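Local atomic coordinates of uncharacterized protein CGL0972 (Corynebacterium glutamicum, PDB entry 2VQG), a protein that probably forms an anion-selective, alpha-helical porin channel in the outer envelope of the bacterium. Residues 15-20 with 75-80; 24-29 with 33-38; 51-56 with 65-70. One frame throughout, in Å; residues are numbered along the deposited sequence.

Contact 1 of 3, residues 15-20 with 75-80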
ATOM      1  N   PRO A  15     -16.036  -6.020  -9.132  1.00 35.42           N
ATOM      2  CA  PRO A  15     -16.454  -4.975  -8.185  1.00 34.38           C
ATOM      3  C   PRO A  15     -15.295  -4.570  -7.279  1.00 33.48           C
ATOM      4  O   PRO A  15     -15.327  -3.501  -6.657  1.00 33.95           O
ATOM      5  CB  PRO A  15     -17.543  -5.665  -7.347  1.00 34.79           C
ATOM      6  CG  PRO A  15     -17.980  -6.843  -8.146  1.00 34.89           C
ATOM      7  CD  PRO A  15     -16.812  -7.266  -8.968  1.00 35.36           C
ATOM      8  N   GLN A  16     -14.274  -5.416  -7.215  1.00 31.27           N
ATOM      9  CA  GLN A  16     -13.106  -5.110  -6.416  1.00 29.45           C
ATOM     10  C   GLN A  16     -12.397  -3.836  -6.864  1.00 26.23           C
ATOM     11  O   GLN A  16     -11.638  -3.269  -6.081  1.00 26.45           O
ATOM     12  CB  GLN A  16     -12.130  -6.299  -6.350  1.00 29.81           C
ATOM     13  CG  GLN A  16     -11.876  -7.020  -7.674  1.00 31.46           C
ATOM     14  CD  GLN A  16     -11.045  -8.294  -7.515  1.00 32.15           C
ATOM     15  OE1 GLN A  16     -10.797  -8.756  -6.398  1.00 35.75           O
ATOM     16  NE2 GLN A  16     -10.624  -8.872  -8.642  1.00 34.30           N
ATOM     17  N   TYR A  17     -12.622  -3.379  -8.103  1.00 22.25           N
ATOM     18  CA  TYR A  17     -11.981  -2.115  -8.509  1.00 19.09           C
ATOM     19  C   TYR A  17     -12.964  -1.008  -8.910  1.00 16.57           C
ATOM     20  O   TYR A  17     -12.607  -0.110  -9.663  1.00 15.89           O
ATOM     21  CB  TYR A  17     -10.897  -2.333  -9.579  1.00 20.36           C
ATOM     22  CG  TYR A  17      -9.712  -3.139  -9.059  1.00 21.21           C
ATOM     23  CD1 TYR A  17      -8.840  -2.602  -8.105  1.00 21.98           C
ATOM     24  CD2 TYR A  17      -9.472  -4.440  -9.513  1.00 24.30           C
ATOM     25  CE1 TYR A  17      -7.748  -3.344  -7.610  1.00 25.11           C
ATOM     26  CE2 TYR A  17      -8.378  -5.193  -9.018  1.00 23.73           C
ATOM     27  CZ  TYR A  17      -7.532  -4.639  -8.077  1.00 25.08           C
ATOM     28  OH  TYR A  17      -6.448  -5.363  -7.583  1.00 25.78           O
ATOM     29  N   ASN A  18     -14.189  -1.076  -8.414  1.00 13.40           N
ATOM     30  CA  ASN A  18     -15.139   0.013  -8.647  1.00 12.29           C
ATOM     31  C   ASN A  18     -14.818   1.180  -7.694  1.00 11.24           C
ATOM     32  O   ASN A  18     -13.945   1.062  -6.826  1.00 10.57           O
ATOM     33  CB  ASN A  18     -16.592  -0.447  -8.534  1.00 12.87           C
ATOM     34  CG  ASN A  18     -16.966  -0.917  -7.127  1.00 17.06           C
ATOM     35  OD1 ASN A  18     -16.565  -0.328  -6.143  1.00 16.67           O
ATOM     36  ND2 ASN A  18     -17.753  -1.986  -7.049  1.00 23.54           N
ATOM     37  N   TRP A  19     -15.492   2.305  -7.879  1.00  9.94           N
ATOM     38  CA  TRP A  19     -15.115   3.521  -7.152  1.00 10.61           C
ATOM     39  C   TRP A  19     -15.374   3.377  -5.664  1.00 10.60           C
ATOM     40  O   TRP A  19     -14.754   4.068  -4.866  1.00  9.37           O
ATOM     41  CB  TRP A  19     -15.879   4.726  -7.710  1.00 10.99           C
ATOM     42  CG  TRP A  19     -17.392   4.707  -7.461  1.00 11.14           C
ATOM     43  CD1 TRP A  19     -18.367   4.201  -8.278  1.00 12.08           C
ATOM     44  CD2 TRP A  19     -18.052   5.301  -6.357  1.00 10.64           C
ATOM     45  NE1 TRP A  19     -19.619   4.441  -7.734  1.00 11.26           N
ATOM     46  CE2 TRP A  19     -19.446   5.102  -6.542  1.00 11.63           C
ATOM     47  CE3 TRP A  19     -17.603   5.938  -5.189  1.00 11.33           C
ATOM     48  CZ2 TRP A  19     -20.401   5.550  -5.609  1.00 13.18           C
ATOM     49  CZ3 TRP A  19     -18.557   6.396  -4.250  1.00 11.55           C
ATOM     50  CH2 TRP A  19     -19.942   6.196  -4.475  1.00 12.10           C
ATOM     51  N   VAL A  20     -16.312   2.495  -5.306  1.00  8.93           N
ATOM     52  CA  VAL A  20     -16.632   2.288  -3.863  1.00  9.52           C
ATOM     53  C   VAL A  20     -15.487   1.535  -3.230  1.00 10.08           C
ATOM     54  O   VAL A  20     -14.967   1.967  -2.202  1.00  9.57           O
ATOM     55  CB  VAL A  20     -17.974   1.613  -3.664  1.00  8.96           C
ATOM     56  CG1 VAL A  20     -18.267   1.308  -2.153  1.00  9.56           C
ATOM     57  CG2 VAL A  20     -19.066   2.520  -4.217  1.00 10.73           C
ATOM     58  N   ALA A  75       0.199  -1.453  -2.627  1.00 16.86           N
ATOM     59  CA  ALA A  75       0.488  -0.251  -3.387  1.00 16.89           C
ATOM     60  C   ALA A  75       0.113  -0.476  -4.838  1.00 17.05           C
ATOM     61  O   ALA A  75      -0.390   0.445  -5.494  1.00 17.51           O
ATOM     62  CB  ALA A  75       1.953   0.137  -3.263  1.00 16.00           C
ATOM     63  N   ASP A  76       0.333  -1.699  -5.327  1.00 17.97           N
ATOM     64  CA  ASP A  76      -0.139  -2.091  -6.674  1.00 18.34           C
ATOM     65  C   ASP A  76      -1.662  -1.927  -6.806  1.00 18.29           C
ATOM     66  O   ASP A  76      -2.137  -1.412  -7.825  1.00 17.47           O
ATOM     67  CB  ASP A  76       0.230  -3.538  -7.006  1.00 19.09           C
ATOM     68  CG  ASP A  76       1.705  -3.707  -7.379  1.00 21.20           C
ATOM     69  OD1 ASP A  76       2.410  -2.682  -7.544  1.00 22.79           O
ATOM     70  OD2 ASP A  76       2.143  -4.869  -7.536  1.00 24.23           O
ATOM     71  N   ARG A  77      -2.413  -2.389  -5.802  1.00 18.34           N
ATOM     72  CA  ARG A  77      -3.867  -2.250  -5.831  0.50 18.19           C
ATOM     73  C   ARG A  77      -4.287  -0.775  -5.808  1.00 17.43           C
ATOM     74  O   ARG A  77      -5.220  -0.391  -6.524  1.00 17.22           O
ATOM     75  CB  ARG A  77      -4.533  -3.089  -4.730  0.50 18.24           C
ATOM     76  CG  ARG A  77      -4.126  -4.566  -4.838  0.50 19.97           C
ATOM     77  CD  ARG A  77      -4.953  -5.509  -3.970  0.50 20.25           C
ATOM     78  NE  ARG A  77      -4.663  -5.392  -2.544  0.50 24.72           N
ATOM     79  CZ  ARG A  77      -3.723  -6.077  -1.888  0.50 24.89           C
ATOM     80  NH1 ARG A  77      -2.940  -6.947  -2.514  0.50 26.50           N
ATOM     81  NH2 ARG A  77      -3.576  -5.891  -0.588  0.50 25.46           N
ATOM     82  N   ALA A  78      -3.576   0.041  -5.030  1.00 15.98           N
ATOM     83  CA  ALA A  78      -3.787   1.484  -5.031  1.00 15.86           C
ATOM     84  C   ALA A  78      -3.545   2.116  -6.409  1.00 15.54           C
ATOM     85  O   ALA A  78      -4.306   2.988  -6.842  1.00 15.68           O
ATOM     86  CB  ALA A  78      -2.925   2.135  -4.010  1.00 15.63           C
ATOM     87  N   GLN A  79      -2.504   1.672  -7.102  1.00 15.31           N
ATOM     88  CA  GLN A  79      -2.219   2.208  -8.437  1.00 15.23           C
ATOM     89  C   GLN A  79      -3.341   1.859  -9.402  1.00 15.45           C
ATOM     90  O   GLN A  79      -3.792   2.711 -10.183  1.00 15.65           O
ATOM     91  CB  GLN A  79      -0.874   1.708  -8.960  1.00 15.96           C
ATOM     92  CG  GLN A  79      -0.489   2.354 -10.281  1.00 15.50           C
ATOM     93  CD  GLN A  79       0.788   1.790 -10.859  1.00 17.70           C
ATOM     94  OE1 GLN A  79       1.711   1.436 -10.119  1.00 18.86           O
ATOM     95  NE2 GLN A  79       0.860   1.716 -12.196  1.00 17.20           N
ATOM     96  N   THR A  80      -3.809   0.613  -9.332  1.00 15.25           N
ATOM     97  CA  THR A  80      -4.925   0.162 -10.160  1.00 15.72           C
ATOM     98  C   THR A  80      -6.149   1.034  -9.907  1.00 15.19           C
ATOM     99  O   THR A  80      -6.875   1.396 -10.851  1.00 13.49           O
ATOM    100  CB  THR A  80      -5.234  -1.333  -9.924  1.00 16.82           C
ATOM    101  OG1 THR A  80      -4.042  -2.096 -10.199  1.00 17.51           O
ATOM    102  CG2 THR A  80      -6.327  -1.811 -10.878  1.00 17.48           C
TER
HETATM  103  O   HOH W   1      -3.763  -4.349  -8.655  1.00 40.13           O

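Contact 2 of 3, residues 24-29 with 33-38. With ZN (zinc ion), chain J; ZN (zinc ion), chain O; ZN (zinc ion), chain K.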
ATOM      1  N   ILE A  24     -12.925   3.221  -0.517  1.00 11.97           N
ATOM      2  CA  ILE A  24     -12.647   2.660   0.818  1.00 12.40           C
ATOM      3  C   ILE A  24     -11.121   2.473   0.995  1.00 12.65           C
ATOM      4  O   ILE A  24     -10.548   2.802   2.043  1.00 13.52           O
ATOM      5  CB  ILE A  24     -13.390   1.309   1.003  1.00 11.48           C
ATOM      6  CG1 ILE A  24     -14.896   1.571   1.027  1.00 12.29           C
ATOM      7  CG2 ILE A  24     -12.867   0.545   2.291  1.00 12.12           C
ATOM      8  CD1 ILE A  24     -15.747   0.275   0.982  1.00 13.28           C
ATOM      9  N   LEU A  25     -10.474   1.926  -0.027  1.00 11.74           N
ATOM     10  CA  LEU A  25      -9.029   1.755  -0.003  1.00 12.29           C
ATOM     11  C   LEU A  25      -8.350   3.119   0.200  1.00 12.65           C
ATOM     12  O   LEU A  25      -7.444   3.256   1.040  1.00 12.77           O
ATOM     13  CB  LEU A  25      -8.540   1.111  -1.304  1.00 11.20           C
ATOM     14  CG  LEU A  25      -7.018   0.997  -1.477  1.00 12.12           C
ATOM     15  CD1 LEU A  25      -6.444   0.095  -0.392  1.00 14.57           C
ATOM     16  CD2 LEU A  25      -6.667   0.449  -2.862  1.00 13.71           C
ATOM     17  N   GLU A  26      -8.808   4.126  -0.546  1.00 12.39           N
ATOM     18  CA  GLU A  26      -8.146   5.453  -0.488  1.00 12.47           C
ATOM     19  C   GLU A  26      -8.335   6.093   0.904  1.00 12.23           C
ATOM     20  O   GLU A  26      -7.361   6.577   1.499  1.00 11.86           O
ATOM     21  CB  GLU A  26      -8.669   6.381  -1.575  1.00 12.49           C
ATOM     22  CG  GLU A  26      -8.018   7.766  -1.466  1.00 14.91           C
ATOM     23  CD  GLU A  26      -8.312   8.683  -2.616  1.00 13.43           C
ATOM     24  OE1 GLU A  26      -9.255   8.476  -3.412  1.00 13.29           O
ATOM     25  OE2 GLU A  26      -7.574   9.679  -2.702  1.00 15.57           O
ATOM     26  N   GLY A  27      -9.573   6.082   1.418  1.00 12.47           N
ATOM     27  CA  GLY A  27      -9.855   6.593   2.777  1.00 11.28           C
ATOM     28  C   GLY A  27      -8.998   5.862   3.810  1.00 12.94           C
ATOM     29  O   GLY A  27      -8.343   6.480   4.674  1.00 12.17           O
ATOM     30  N   GLY A  28      -8.965   4.538   3.711  1.00 11.59           N
ATOM     31  CA  GLY A  28      -8.220   3.744   4.702  1.00 13.06           C
ATOM     32  C   GLY A  28      -6.716   4.034   4.677  1.00 13.92           C
ATOM     33  O   GLY A  28      -6.097   4.128   5.742  1.00 13.54           O
ATOM     34  N   LEU A  29      -6.143   4.205   3.482  1.00 12.85           N
ATOM     35  CA  LEU A  29      -4.721   4.514   3.354  1.00 14.02           C
ATOM     36  C   LEU A  29      -4.415   5.940   3.835  1.00 13.87           C
ATOM     37  O   LEU A  29      -3.350   6.172   4.421  1.00 16.07           O
ATOM     38  CB  LEU A  29      -4.219   4.315   1.917  1.00 14.03           C
ATOM     39  CG  LEU A  29      -4.306   2.860   1.380  1.00 15.23           C
ATOM     40  CD1 LEU A  29      -3.893   2.869  -0.075  1.00 17.55           C
ATOM     41  CD2 LEU A  29      -3.433   1.896   2.167  1.00 18.02           C
ATOM     42  N   GLY A  33      -2.218   7.073   7.372  1.00 16.64           N
ATOM     43  CA  GLY A  33      -1.080   7.988   7.236  1.00 18.10           C
ATOM     44  C   GLY A  33      -0.023   7.561   6.228  1.00 19.05           C
ATOM     45  O   GLY A  33       1.129   7.975   6.343  1.00 19.63           O
ATOM     46  N   VAL A  34      -0.401   6.728   5.253  1.00 18.46           N
ATOM     47  CA  VAL A  34       0.559   6.202   4.266  1.00 19.15           C
ATOM     48  C   VAL A  34       0.365   6.771   2.856  1.00 19.73           C
ATOM     49  O   VAL A  34       1.319   6.847   2.074  1.00 20.33           O
ATOM     50  CB  VAL A  34       0.594   4.644   4.203  1.00 18.29           C
ATOM     51  CG1 VAL A  34       1.092   4.033   5.523  1.00 19.31           C
ATOM     52  CG2 VAL A  34      -0.788   4.045   3.813  1.00 18.65           C
ATOM     53  N   LEU A  35      -0.851   7.198   2.535  1.00 20.16           N
ATOM     54  CA  LEU A  35      -1.120   7.753   1.208  1.00 21.73           C
ATOM     55  C   LEU A  35      -1.069   9.264   1.211  1.00 24.39           C
ATOM     56  O   LEU A  35      -1.675   9.899   2.091  1.00 25.04           O
ATOM     57  CB  LEU A  35      -2.498   7.293   0.702  1.00 21.47           C
ATOM     58  CG  LEU A  35      -2.978   7.767  -0.675  1.00 20.30           C
ATOM     59  CD1 LEU A  35      -2.100   7.235  -1.790  1.00 18.98           C
ATOM     60  CD2 LEU A  35      -4.404   7.281  -0.855  1.00 20.87           C
ATOM     61  N   GLU A  36      -0.351   9.815   0.228  1.00 26.49           N
ATOM     62  CA  GLU A  36      -0.313  11.254  -0.030  1.00 29.14           C
ATOM     63  C   GLU A  36      -0.289  11.626  -1.522  1.00 29.88           C
ATOM     64  O   GLU A  36      -0.325  10.760  -2.402  1.00 29.94           O
ATOM     65  CB  GLU A  36       0.868  11.892   0.677  1.00 29.76           C
ATOM     66  CG  GLU A  36       2.226  11.525   0.099  1.00 32.78           C
ATOM     67  CD  GLU A  36       3.339  11.927   1.031  1.00 38.09           C
ATOM     68  OE1 GLU A  36       3.074  11.991   2.263  1.00 41.40           O
ATOM     69  OE2 GLU A  36       4.478  12.179   0.551  1.00 39.93           O
ATOM     70  N   GLU A  37      -0.184  12.932  -1.767  1.00 30.35           N
ATOM     71  CA  GLU A  37      -0.334  13.538  -3.071  1.00 31.41           C
ATOM     72  C   GLU A  37       0.929  13.413  -3.930  1.00 31.22           C
ATOM     73  O   GLU A  37       2.050  13.568  -3.434  1.00 31.23           O
ATOM     74  CB  GLU A  37      -0.686  15.010  -2.875  1.00 32.09           C
ATOM     75  CG  GLU A  37      -1.268  15.680  -4.089  1.00 35.55           C
ATOM     76  CD  GLU A  37      -2.514  14.980  -4.563  1.00 39.64           C
ATOM     77  OE1 GLU A  37      -3.294  14.516  -3.698  1.00 41.88           O
ATOM     78  OE2 GLU A  37      -2.706  14.882  -5.797  1.00 41.16           O
ATOM     79  N   GLY A  38       0.735  13.135  -5.218  1.00 30.93           N
ATOM     80  CA  GLY A  38       1.854  13.049  -6.165  1.00 30.00           C
ATOM     81  C   GLY A  38       2.767  11.893  -5.829  1.00 29.31           C
ATOM     82  O   GLY A  38       3.935  11.860  -6.227  1.00 29.34           O
TER
HETATM   83 ZN    ZN J1089      -7.898  11.198  -3.835  0.90 11.11          ZN
HETATM   84 ZN    ZN O1094       5.192  12.246   2.818  0.50 37.39          ZN
HETATM   85 ZN    ZN K1090      -4.542  13.645  -6.093  0.90 54.34          ZN
HETATM   86  O   HOH W   2       6.979  13.326   1.541  1.00 45.84           O

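Contact 3 of 3, residues 51-56 with 65-70. With ZN (zinc ion), chain P; ZN (zinc ion), chain L.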
ATOM      1  N   LYS A  51       5.217   1.437   8.281  1.00 15.25           N
ATOM      2  CA  LYS A  51       4.187   1.347   9.322  1.00 15.76           C
ATOM      3  C   LYS A  51       3.884  -0.105   9.727  1.00 14.60           C
ATOM      4  O   LYS A  51       3.331  -0.346  10.815  1.00 14.63           O
ATOM      5  CB  LYS A  51       2.897   2.042   8.876  1.00 16.76           C
ATOM      6  CG  LYS A  51       3.025   3.541   8.615  1.00 21.55           C
ATOM      7  CD  LYS A  51       3.331   4.301   9.875  1.00 27.52           C
ATOM      8  CE  LYS A  51       3.310   5.828   9.627  1.00 31.17           C
ATOM      9  NZ  LYS A  51       1.931   6.358   9.670  1.00 34.89           N
ATOM     10  N   GLY A  52       4.222  -1.058   8.860  1.00 15.35           N
ATOM     11  CA  GLY A  52       4.042  -2.478   9.195  1.00 16.50           C
ATOM     12  C   GLY A  52       5.174  -3.056  10.044  1.00 17.59           C
ATOM     13  O   GLY A  52       5.049  -4.158  10.588  1.00 17.92           O
ATOM     14  N   GLU A  53       6.272  -2.321  10.171  1.00 17.94           N
ATOM     15  CA  GLU A  53       7.412  -2.772  10.985  1.00 19.30           C
ATOM     16  C   GLU A  53       7.035  -2.837  12.457  1.00 19.30           C
ATOM     17  O   GLU A  53       6.193  -2.076  12.928  1.00 19.30           O
ATOM     18  CB  GLU A  53       8.616  -1.858  10.798  1.00 19.51           C
ATOM     19  CG  GLU A  53       9.305  -2.054   9.468  1.00 21.53           C
ATOM     20  CD  GLU A  53      10.560  -1.174   9.333  1.00 23.60           C
ATOM     21  OE1 GLU A  53      11.424  -1.230  10.220  1.00 29.91           O
ATOM     22  OE2 GLU A  53      10.670  -0.432   8.339  1.00 29.42           O
ATOM     23  N   GLY A  54       7.639  -3.779  13.172  1.00 18.38           N
ATOM     24  CA  GLY A  54       7.387  -3.915  14.608  1.00 17.87           C
ATOM     25  C   GLY A  54       8.195  -5.077  15.112  1.00 17.26           C
ATOM     26  O   GLY A  54       9.109  -5.569  14.412  1.00 17.10           O
ATOM     27  N   PHE A  55       7.840  -5.535  16.309  1.00 16.41           N
ATOM     28  CA  PHE A  55       8.547  -6.628  16.932  1.00 16.04           C
ATOM     29  C   PHE A  55       8.831  -7.791  15.964  1.00 16.21           C
ATOM     30  O   PHE A  55       9.995  -8.250  15.817  1.00 16.48           O
ATOM     31  CB  PHE A  55       7.785  -7.123  18.168  1.00 16.14           C
ATOM     32  CG  PHE A  55       8.535  -8.167  18.931  1.00 16.08           C
ATOM     33  CD1 PHE A  55       9.446  -7.782  19.915  1.00 18.44           C
ATOM     34  CD2 PHE A  55       8.384  -9.529  18.631  1.00 14.88           C
ATOM     35  CE1 PHE A  55      10.170  -8.745  20.624  1.00 17.65           C
ATOM     36  CE2 PHE A  55       9.107 -10.494  19.344  1.00 16.70           C
ATOM     37  CZ  PHE A  55      10.000 -10.097  20.331  1.00 18.57           C
ATOM     38  N   TRP A  56       7.802  -8.258  15.276  1.00 15.55           N
ATOM     39  CA  TRP A  56       7.955  -9.513  14.476  1.00 16.30           C
ATOM     40  C   TRP A  56       8.788  -9.330  13.216  1.00 17.12           C
ATOM     41  O   TRP A  56       9.530 -10.252  12.820  1.00 17.08           O
ATOM     42  CB  TRP A  56       6.593 -10.168  14.175  1.00 16.44           C
ATOM     43  CG  TRP A  56       5.848 -10.483  15.462  1.00 13.59           C
ATOM     44  CD1 TRP A  56       4.733  -9.825  15.968  1.00 15.60           C
ATOM     45  CD2 TRP A  56       6.201 -11.472  16.437  1.00 14.72           C
ATOM     46  NE1 TRP A  56       4.369 -10.389  17.160  1.00 13.61           N
ATOM     47  CE2 TRP A  56       5.250 -11.386  17.485  1.00 15.68           C
ATOM     48  CE3 TRP A  56       7.216 -12.437  16.519  1.00 13.31           C
ATOM     49  CZ2 TRP A  56       5.284 -12.228  18.605  1.00 14.87           C
ATOM     50  CZ3 TRP A  56       7.261 -13.276  17.646  1.00 14.28           C
ATOM     51  CH2 TRP A  56       6.302 -13.157  18.676  1.00 15.25           C
ATOM     52  N   ASP A  65      10.045  -9.895   5.238  1.00 17.40           N
ATOM     53  CA  ASP A  65       9.795 -10.090   3.823  0.50 18.03           C
ATOM     54  C   ASP A  65       8.301 -10.049   3.497  1.00 17.56           C
ATOM     55  O   ASP A  65       7.887  -9.422   2.507  1.00 17.77           O
ATOM     56  CB  ASP A  65      10.394 -11.408   3.333  0.50 18.27           C
ATOM     57  CG  ASP A  65      10.153 -11.625   1.859  0.50 20.56           C
ATOM     58  OD1 ASP A  65      10.555 -10.753   1.056  0.50 24.31           O
ATOM     59  OD2 ASP A  65       9.535 -12.647   1.497  0.50 24.18           O
ATOM     60  N   TRP A  66       7.497 -10.710   4.327  1.00 17.84           N
ATOM     61  CA  TRP A  66       6.030 -10.684   4.180  1.00 18.49           C
ATOM     62  C   TRP A  66       5.527  -9.236   4.223  1.00 18.91           C
ATOM     63  O   TRP A  66       4.726  -8.826   3.373  1.00 18.04           O
ATOM     64  CB  TRP A  66       5.379 -11.497   5.295  1.00 19.52           C
ATOM     65  CG  TRP A  66       3.916 -11.696   5.142  1.00 19.97           C
ATOM     66  CD1 TRP A  66       3.282 -12.801   4.642  1.00 22.72           C
ATOM     67  CD2 TRP A  66       2.882 -10.776   5.523  1.00 21.48           C
ATOM     68  NE1 TRP A  66       1.909 -12.613   4.664  1.00 21.71           N
ATOM     69  CE2 TRP A  66       1.643 -11.383   5.210  1.00 21.44           C
ATOM     70  CE3 TRP A  66       2.887  -9.494   6.091  1.00 21.44           C
ATOM     71  CZ2 TRP A  66       0.411 -10.744   5.446  1.00 21.66           C
ATOM     72  CZ3 TRP A  66       1.663  -8.858   6.320  1.00 21.98           C
ATOM     73  CH2 TRP A  66       0.445  -9.497   6.009  1.00 21.20           C
ATOM     74  N   ASN A  67       6.025  -8.457   5.191  1.00 17.81           N
ATOM     75  CA  ASN A  67       5.684  -7.033   5.279  1.00 18.64           C
ATOM     76  C   ASN A  67       5.946  -6.296   3.952  1.00 19.21           C
ATOM     77  O   ASN A  67       5.051  -5.630   3.431  1.00 18.70           O
ATOM     78  CB  ASN A  67       6.444  -6.385   6.442  1.00 17.83           C
ATOM     79  CG  ASN A  67       6.168  -4.901   6.602  1.00 18.75           C
ATOM     80  OD1 ASN A  67       5.014  -4.427   6.533  1.00 15.56           O
ATOM     81  ND2 ASN A  67       7.228  -4.154   6.895  1.00 16.22           N
ATOM     82  N   GLU A  68       7.161  -6.430   3.411  0.50 19.50           N
ATOM     83  CA  GLU A  68       7.537  -5.749   2.168  0.50 20.31           C
ATOM     84  C   GLU A  68       6.669  -6.208   1.009  0.50 20.25           C
ATOM     85  O   GLU A  68       6.139  -5.384   0.252  0.50 20.13           O
ATOM     86  CB  GLU A  68       9.022  -5.977   1.823  0.50 20.66           C
ATOM     87  CG  GLU A  68       9.988  -5.380   2.830  0.50 23.43           C
ATOM     88  CD  GLU A  68      10.004  -3.856   2.849  0.50 27.75           C
ATOM     89  OE1 GLU A  68       9.679  -3.208   1.824  0.50 30.50           O
ATOM     90  OE2 GLU A  68      10.371  -3.299   3.900  0.50 30.68           O
ATOM     91  N   ASP A  69       6.503  -7.522   0.895  1.00 19.96           N
ATOM     92  CA  ASP A  69       5.709  -8.100  -0.203  1.00 20.82           C
ATOM     93  C   ASP A  69       4.244  -7.667  -0.179  1.00 20.40           C
ATOM     94  O   ASP A  69       3.676  -7.375  -1.233  1.00 20.40           O
ATOM     95  CB  ASP A  69       5.782  -9.615  -0.191  1.00 21.02           C
ATOM     96  CG  ASP A  69       7.147 -10.121  -0.543  1.00 23.42           C
ATOM     97  OD1 ASP A  69       7.942  -9.345  -1.132  1.00 26.14           O
ATOM     98  OD2 ASP A  69       7.432 -11.294  -0.219  1.00 25.71           O
ATOM     99  N   GLN A  70       3.637  -7.656   1.001  1.00 19.75           N
ATOM    100  CA  GLN A  70       2.250  -7.219   1.124  1.00 20.28           C
ATOM    101  C   GLN A  70       2.103  -5.710   0.939  1.00 19.62           C
ATOM    102  O   GLN A  70       1.109  -5.260   0.351  1.00 19.55           O
ATOM    103  CB  GLN A  70       1.615  -7.706   2.422  1.00 21.43           C
ATOM    104  CG  GLN A  70       1.547  -9.234   2.507  1.00 25.10           C
ATOM    105  CD  GLN A  70       0.759  -9.880   1.364  1.00 29.67           C
ATOM    106  OE1 GLN A  70      -0.281  -9.370   0.933  1.00 31.63           O
ATOM    107  NE2 GLN A  70       1.246 -11.020   0.891  1.00 32.46           N
TER
HETATM  108 ZN    ZN P1095       9.827 -11.114  -0.949  0.50 36.67          ZN
HETATM  109 ZN    ZN L1091       8.476 -13.042  -0.383  0.50 36.42          ZN

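Contact 1 of 3, residues 15-20 with 75-80
R77 meets Y17 through the aliphatic part of its chain: its CG lies 3.7 Å from the phenol OH of Y17, with CD nearly as close. In one of its two modelled conformers the chain then bends at chi3 (-72°) and carries the guanidinium away from segment 15-20, leaving the arginine's methylenes beside the hydroxyl. One turn further on, T80 makes the more specific contact. Its methyl CG2 sits over one face of the tyrosine ring, 3.9 Å from the centroid and 13° off the ring normal, a CH-pi interaction. With CG2 anti to the backbone N and OG1 anti to the carbonyl carbon (chi1 -57°), the threonine divides its two branches between two tasks, the methyl on the ring and the hydroxyl on a water. That water lies 2.7 Å from T80 OG1 and 3.1 Å from Y17 OH, bridging the two hydroxyls. Tyrosine suits its place by offering an apolar face and a polar end at once. The contact lies on the surface, where Y17, just ahead of helix 19-31, also touches C81 and so leans on the C-terminal end of helix 61-80. The alanines A75 and A78 of that helix pack against helix 41-52.

Contact 2 of 3, residues 24-29 with 33-38
The carbonyl of L29 accepts two backbone hydrogen bonds from the chain that leaves its helix. V34 N approaches nearly along the C=O axis at 3.1 Å, whereas L35 N, at 3.3 Å, comes from above the carbonyl plane. The V34 bond is the 6→1 bond of the Schellman motif ending helix 19-31, where G33 supplies the positive phi (75°) with little strain; the L35 bond is additional. L29 CB rests 3.6 Å from L35 CB, and L29 CD2 lies 3.8 Å from V34 CG2, branched apolar groups well suited to a partly buried turn. L35, its CG anti to the backbone N (chi1 180°), sends CD2 to within 3.7 Å of E26 CG, the two side chains crossing at about a right angle; thus the methylenes of a glutamate complete an apolar patch. Beyond CG the E26 chain runs on extended, and its OE2 binds a zinc ion at 1.9 Å. On the loop, E36 chelates a second zinc with both carboxylate oxygens, and E37 OE2 binds a third at 2.2 Å. The chemistry is therefore divided: backbone bonds and leucine and valine packing fix the turn, while carboxylates hold metal that probably offsets their negative charge.

Contact 3 of 3, residues 51-56 with 65-70
An amide packed against a bare backbone is the striking feature here: N67 OD1 lies only 3.4 Å from G52 CA, on the face of G52 that, for want of a side chain, is bare. This lets helix 61-80 approach the end of helix 41-52 closely, and the CA atoms of G52 and N67 are 6.2 Å apart. N67 points toward the turn with CG anti to its own backbone N (chi1 179°), which sets the amide across the chain at G52 and E53. Its ND2 stands 3.9 Å from E53 CG, a van der Waals contact, and finds its hydrogen-bond partner in the carbonyl oxygen of A49, one turn back in helix 41-52. Asparagine thus combines a short reach with a donor for a carbonyl near a helix end. The E53 and N67 side chains cross at about a right angle, their carboxylate and amide planes 64° apart.

Elsewhere on helix 61-80, D65 and D69 stand one turn apart with two zinc positions modelled between them. These lie about 2.4 Å from each other, so they are probably alternative or partly occupied, and the details are doubtful because D65 has a second conformer. D65 offers one oxygen to each position, and D69 OD2 lies within bonding distance of both. Metal here probably relieves the repulsion between neighbouring carboxylates. Spacing acidic residues four apart on a helix is a classic way to build a metal site, and here it accompanies a close helix-helix approach at a glycine, joining two helices of the all-helical porin fold.

How the contacts relate
Helix 61-80 unites contact 1 and contact 3, whose centres lie 22 Å apart on opposite sides of the chain's centre. Contact 2 touches both. It reaches contact 1 through L25 CD2, 3.7 Å from A78 CA, so helix 19-31 packs on helix 61-80 beside the Y17 contact. Toward contact 3, V34 CG1 lies 3.7 Å from K51 CG, bringing the 33-38 loop against the end of helix 41-52. W19 and V20 of contact 1 and I24 of contact 2 belong to one pocket for the bound detergent-like polyether. The zinc ligands are more scattered, in keeping with an acidic surface: E26, E36 and E37 in contact 2, D65 and D69 in contact 3.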